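Local coordinates for protein putative glucarate dehydratase (Pseudomonas fluorescens, PDB 4IT1) that probably catalyses the magnesium-dependent dehydration of D-glucarate to 5-dehydro-4-deoxy-D-glucarate, as a member of the mandelate racemase/muconate lactonizing enzyme family, at residues A[246-249]-A[250-254]; A[277-280]-A[281-285]. All coordinates share one frame; numbering follows the deposited sequence.

Contact 1. Residues A[246-249]-A[250-254]; sequences GNWS and LETSI
The carbonyl oxygen of Ser-249 is gripped twice by Ser-253. The amide N of Ser-253 reaches Ser-249 O at 2.9 Å with an almost straight N-H (170°), and Ser-253 OG swings back to the same Ser-249 O for a weak bond of 3.2 Å. Ser-249 sits at the N-cap, so its carbonyl makes the first i to i+4 bond of helix 250-260. The side chain of the N-cap residue points to Thr-252: Ser-249 OG comes within 3.0 Å of Thr-252 OG1, whose firm partner is the terminal carboxylate of Phe-446. This is a loop-to-helix junction of the enolase-type barrel domain: the loop follows strand 240-243, whose last residue, Asp-243, is a magnesium ligand, with its side chain about 9 Å from that of Trp-248. The indole lies against the first turn of the helix. Thr-252 holds CG2 anti to its amide nitrogen, with OG1 at chi1 -67°, and this presents the methyl to one face of Trp-248. CG2 lies 4.1 Å from the centroid of the five-membered ring, 26° off the normal, a CH-pi contact that leans toward the ring's rim. Ser-253 OG meets the indole differently, in plane at its edge, 3.8 Å from Trp-248 CE3. Pro-221 and Glu-224 of helix 221-234 also touch the indole.

Contact 2. Residues A[277-280]-A[281-285]; sequences MAEL and HKRTG
The last turns of helix 274-284, the crossover helix between parallel strands 266-268 and 288-290 of the barrel, pack Leu-280 against Thr-284 where the helix ends. Thr-284 OG1 donates to Leu-280 O at 2.8 Å, arriving from above the carbonyl plane, 39° out of it. That hydroxyl lies between the backbone N and the carbonyl carbon of its own residue (chi1 65°), which folds it back over the preceding turn. The bond of Thr-284 N to Leu-280 O, 3.0 Å, is weak and bent, and the same amide also bonds His-281 O, an i to i-3 closure of the helix end. The two side chains cross at a slant, Thr-284 CG2 3.9 Å from Leu-280 CD1. Thr-284 OG1 also pairs with Leu-286 N, so one hydroxyl ties the final turn to the chain leading into the next strand of this beta-alpha-beta unit, past Gly-285 with its positive phi. A valine here would probably cost Leu-280 O its short hydroxyl bond and leave Leu-286 N without its hydroxyl partner. Charged chains occupy another flank. Lys-282 stretches out past Ala-278, its NZ 4.1 Å from Ala-278 CB, and a water bridges it to Glu-279, 2.8 Å from Lys-282 NZ and 3.0 Å from Glu-279 OE2. Glu-279 turns its other oxygen to Arg-283, but OE1 meets the aliphatic CD at 4.0 Å; the carboxylate and guanidinium planes stand 76° apart and their charged atoms do not touch. His-281, one turn before Gly-285, uses ND1 to bond Leu-286 O.

How the contacts relate
Contact 1 starts a barrel helix and contact 2 ends the next one along the chain, so the two treat opposite helix ends. Their helices pack side by side: Leu-250 CD2 lies 3.5 Å from Glu-279 CG, and Ile-254 CG1 is 3.8 Å from Leu-280 CD1. Arg-283 NH2 also rests on Ile-254 CD1, at 3.5 Å. In both, a side-chain hydroxyl folds back onto a backbone carbonyl one turn earlier, weakly from Ser-253, firmly from Thr-284. The rest differs: residues 246-254 combine the N-cap at Ser-249 with a buried indole that touches helix 221-234, whereas 277-285 split into a buried leucine flank and a charged, partly water-bridged surface.

Contact 1. Residues A[246-249]-A[250-254]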
loop_
_atom_site.group_PDB
_atom_site.type_symbol
_atom_site.label_atom_id
_atom_site.label_comp_id
_atom_site.label_asym_id
_atom_site.label_seq_id
_atom_site.Cartn_x
_atom_site.Cartn_y
_atom_site.Cartn_z
ATOM N N GLY A 246 -24.081 13.615 -8.190
ATOM C CA GLY A 246 -24.282 13.424 -9.618
ATOM C C GLY A 246 -25.647 13.828 -10.123
ATOM O O GLY A 246 -26.081 13.351 -11.170
ATOM N N ASN A 247 -26.329 14.714 -9.401
ATOM C CA ASN A 247 -27.694 15.064 -9.787
ATOM C C ASN A 247 -27.811 16.251 -10.717
ATOM O O ASN A 247 -28.920 16.727 -10.980
ATOM C CB ASN A 247 -28.598 15.229 -8.564
ATOM C CG ASN A 247 -30.000 14.701 -8.803
ATOM O OD1 ASN A 247 -30.246 13.933 -9.744
ATOM N ND2 ASN A 247 -30.929 15.105 -7.951
ATOM N N TRP A 248 -26.675 16.731 -11.220
ATOM C CA TRP A 248 -26.681 17.792 -12.234
ATOM C C TRP A 248 -26.183 17.299 -13.583
ATOM O O TRP A 248 -25.142 16.650 -13.672
ATOM C CB TRP A 248 -25.814 18.994 -11.819
ATOM C CG TRP A 248 -26.231 19.696 -10.559
ATOM C CD1 TRP A 248 -27.426 19.584 -9.903
ATOM C CD2 TRP A 248 -25.460 20.653 -9.824
ATOM N NE1 TRP A 248 -27.436 20.392 -8.797
ATOM C CE2 TRP A 248 -26.244 21.063 -8.725
ATOM C CE3 TRP A 248 -24.175 21.200 -9.985
ATOM C CZ2 TRP A 248 -25.784 21.994 -7.781
ATOM C CZ3 TRP A 248 -23.722 22.123 -9.050
ATOM C CH2 TRP A 248 -24.527 22.511 -7.964
ATOM N N SER A 249 -26.919 17.623 -14.637
ATOM C CA SER A 249 -26.412 17.405 -15.978
ATOM C C SER A 249 -25.120 18.216 -16.153
ATOM O O SER A 249 -24.821 19.123 -15.369
ATOM C CB SER A 249 -27.446 17.829 -17.016
ATOM O OG SER A 249 -27.735 19.214 -16.900
ATOM N N LEU A 250 -24.358 17.864 -17.177
ATOM C CA LEU A 250 -23.179 18.614 -17.558
ATOM C C LEU A 250 -23.485 20.118 -17.732
ATOM O O LEU A 250 -22.768 20.960 -17.177
ATOM C CB LEU A 250 -22.592 18.005 -18.832
ATOM C CG LEU A 250 -21.313 18.556 -19.448
ATOM C CD1 LEU A 250 -20.149 18.485 -18.469
ATOM C CD2 LEU A 250 -21.030 17.783 -20.727
ATOM N N GLU A 251 -24.552 20.438 -18.471
ATOM C CA GLU A 251 -24.928 21.833 -18.770
ATOM C C GLU A 251 -25.299 22.629 -17.518
ATOM O O GLU A 251 -24.953 23.808 -17.401
ATOM C CB GLU A 251 -26.072 21.905 -19.792
ATOM C CG GLU A 251 -25.745 21.382 -21.194
ATOM C CD GLU A 251 -24.624 22.136 -21.902
ATOM O OE1 GLU A 251 -23.828 21.480 -22.611
ATOM O OE2 GLU A 251 -24.533 23.378 -21.764
ATOM N N THR A 252 -26.002 21.970 -16.599
ATOM C CA THR A 252 -26.364 22.537 -15.307
ATOM C C THR A 252 -25.122 22.790 -14.469
ATOM O O THR A 252 -24.939 23.885 -13.933
ATOM C CB THR A 252 -27.323 21.602 -14.543
ATOM O OG1 THR A 252 -28.576 21.554 -15.231
ATOM C CG2 THR A 252 -27.565 22.089 -13.116
ATOM N N SER A 253 -24.275 21.769 -14.364
ATOM C CA SER A 253 -23.004 21.862 -13.652
ATOM C C SER A 253 -22.203 23.066 -14.137
ATOM O O SER A 253 -21.630 23.813 -13.340
ATOM C CB SER A 253 -22.192 20.573 -13.845
ATOM O OG SER A 253 -22.678 19.514 -13.032
ATOM N N ILE A 254 -22.176 23.248 -15.453
ATOM C CA ILE A 254 -21.484 24.371 -16.056
ATOM C C ILE A 254 -22.130 25.709 -15.682
ATOM O O ILE A 254 -21.416 26.638 -15.303
ATOM C CB ILE A 254 -21.346 24.189 -17.580
ATOM C CG1 ILE A 254 -20.301 23.103 -17.863
ATOM C CG2 ILE A 254 -20.959 25.502 -18.264
ATOM C CD1 ILE A 254 -20.346 22.550 -19.271
#

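Contact 2. Residues A[277-280]-A[281-285]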
loop_
_atom_site.group_PDB
_atom_site.type_symbol
_atom_site.label_atom_id
_atom_site.label_comp_id
_atom_site.label_asym_id
_atom_site.label_seq_id
_atom_site.Cartn_x
_atom_site.Cartn_y
_atom_site.Cartn_z
ATOM N N MET A 277 -17.664 13.689 -15.581
ATOM C CA MET A 277 -16.729 14.345 -14.667
ATOM C C MET A 277 -15.484 14.844 -15.410
ATOM O O MET A 277 -15.063 15.991 -15.225
ATOM C CB MET A 277 -16.359 13.414 -13.514
ATOM C CG MET A 277 -17.514 13.140 -12.552
ATOM S SD MET A 277 -17.898 14.478 -11.390
ATOM C CE MET A 277 -16.542 14.234 -10.243
ATOM N N ALA A 278 -14.933 13.997 -16.281
ATOM C CA ALA A 278 -13.782 14.360 -17.114
ATOM C C ALA A 278 -14.097 15.558 -17.996
ATOM O O ALA A 278 -13.303 16.491 -18.093
ATOM C CB ALA A 278 -13.344 13.182 -17.974
ATOM N N GLU A 279 -15.262 15.523 -18.629
ATOM C CA GLU A 279 -15.660 16.551 -19.572
ATOM C C GLU A 279 -15.853 17.866 -18.836
ATOM O O GLU A 279 -15.404 18.920 -19.301
ATOM C CB GLU A 279 -16.928 16.126 -20.311
ATOM C CG GLU A 279 -17.568 17.192 -21.188
ATOM C CD GLU A 279 -16.923 17.346 -22.552
ATOM O OE1 GLU A 279 -17.492 18.096 -23.373
ATOM O OE2 GLU A 279 -15.860 16.733 -22.812
ATOM N N LEU A 280 -16.485 17.787 -17.668
ATOM C CA LEU A 280 -16.700 18.953 -16.833
ATOM C C LEU A 280 -15.370 19.611 -16.478
ATOM O O LEU A 280 -15.217 20.834 -16.611
ATOM C CB LEU A 280 -17.464 18.578 -15.559
ATOM C CG LEU A 280 -17.760 19.745 -14.620
ATOM C CD1 LEU A 280 -18.554 20.842 -15.337
ATOM C CD2 LEU A 280 -18.501 19.229 -13.402
ATOM N N HIS A 281 -14.414 18.797 -16.031
ATOM C CA HIS A 281 -13.099 19.310 -15.693
ATOM C C HIS A 281 -12.448 19.991 -16.900
ATOM O O HIS A 281 -12.050 21.140 -16.805
ATOM C CB HIS A 281 -12.203 18.221 -15.125
ATOM C CG HIS A 281 -10.806 18.680 -14.860
ATOM N ND1 HIS A 281 -10.469 19.449 -13.767
ATOM C CD2 HIS A 281 -9.660 18.490 -15.556
ATOM C CE1 HIS A 281 -9.172 19.701 -13.793
ATOM N NE2 HIS A 281 -8.659 19.137 -14.872
ATOM N N LYS A 282 -12.389 19.297 -18.037
ATOM C CA LYS A 282 -11.795 19.865 -19.249
ATOM C C LYS A 282 -12.391 21.221 -19.564
ATOM O O LYS A 282 -11.674 22.163 -19.885
ATOM C CB LYS A 282 -11.978 18.929 -20.448
ATOM C CG LYS A 282 -10.875 17.896 -20.595
ATOM C CD LYS A 282 -11.325 16.705 -21.427
ATOM C CE LYS A 282 -10.472 15.482 -21.125
ATOM N NZ LYS A 282 -11.207 14.205 -21.357
ATOM N N ARG A 283 -13.709 21.314 -19.443
ATOM C CA ARG A 283 -14.439 22.497 -19.867
ATOM C C ARG A 283 -14.331 23.665 -18.899
ATOM O O ARG A 283 -14.599 24.799 -19.277
ATOM C CB ARG A 283 -15.912 22.152 -20.103
ATOM C CG ARG A 283 -16.167 21.386 -21.390
ATOM C CD ARG A 283 -17.468 21.832 -22.026
ATOM N NE ARG A 283 -17.507 23.289 -22.112
ATOM C CZ ARG A 283 -18.590 24.001 -22.398
ATOM N NH1 ARG A 283 -18.509 25.328 -22.440
ATOM N NH2 ARG A 283 -19.748 23.391 -22.638
ATOM N N THR A 284 -13.954 23.389 -17.655
ATOM C CA THR A 284 -13.929 24.424 -16.619
ATOM C C THR A 284 -12.568 24.575 -15.932
ATOM O O THR A 284 -12.212 25.666 -15.491
ATOM C CB THR A 284 -14.967 24.149 -15.518
ATOM O OG1 THR A 284 -14.617 22.943 -14.828
ATOM C CG2 THR A 284 -16.378 24.029 -16.099
ATOM N N GLY A 285 -11.821 23.477 -15.830
ATOM C CA GLY A 285 -10.587 23.446 -15.048
ATOM C C GLY A 285 -10.835 23.322 -13.548
ATOM O O GLY A 285 -9.898 23.402 -12.754
HETATM O O HOH W 1 -13.625 14.721 -22.644
#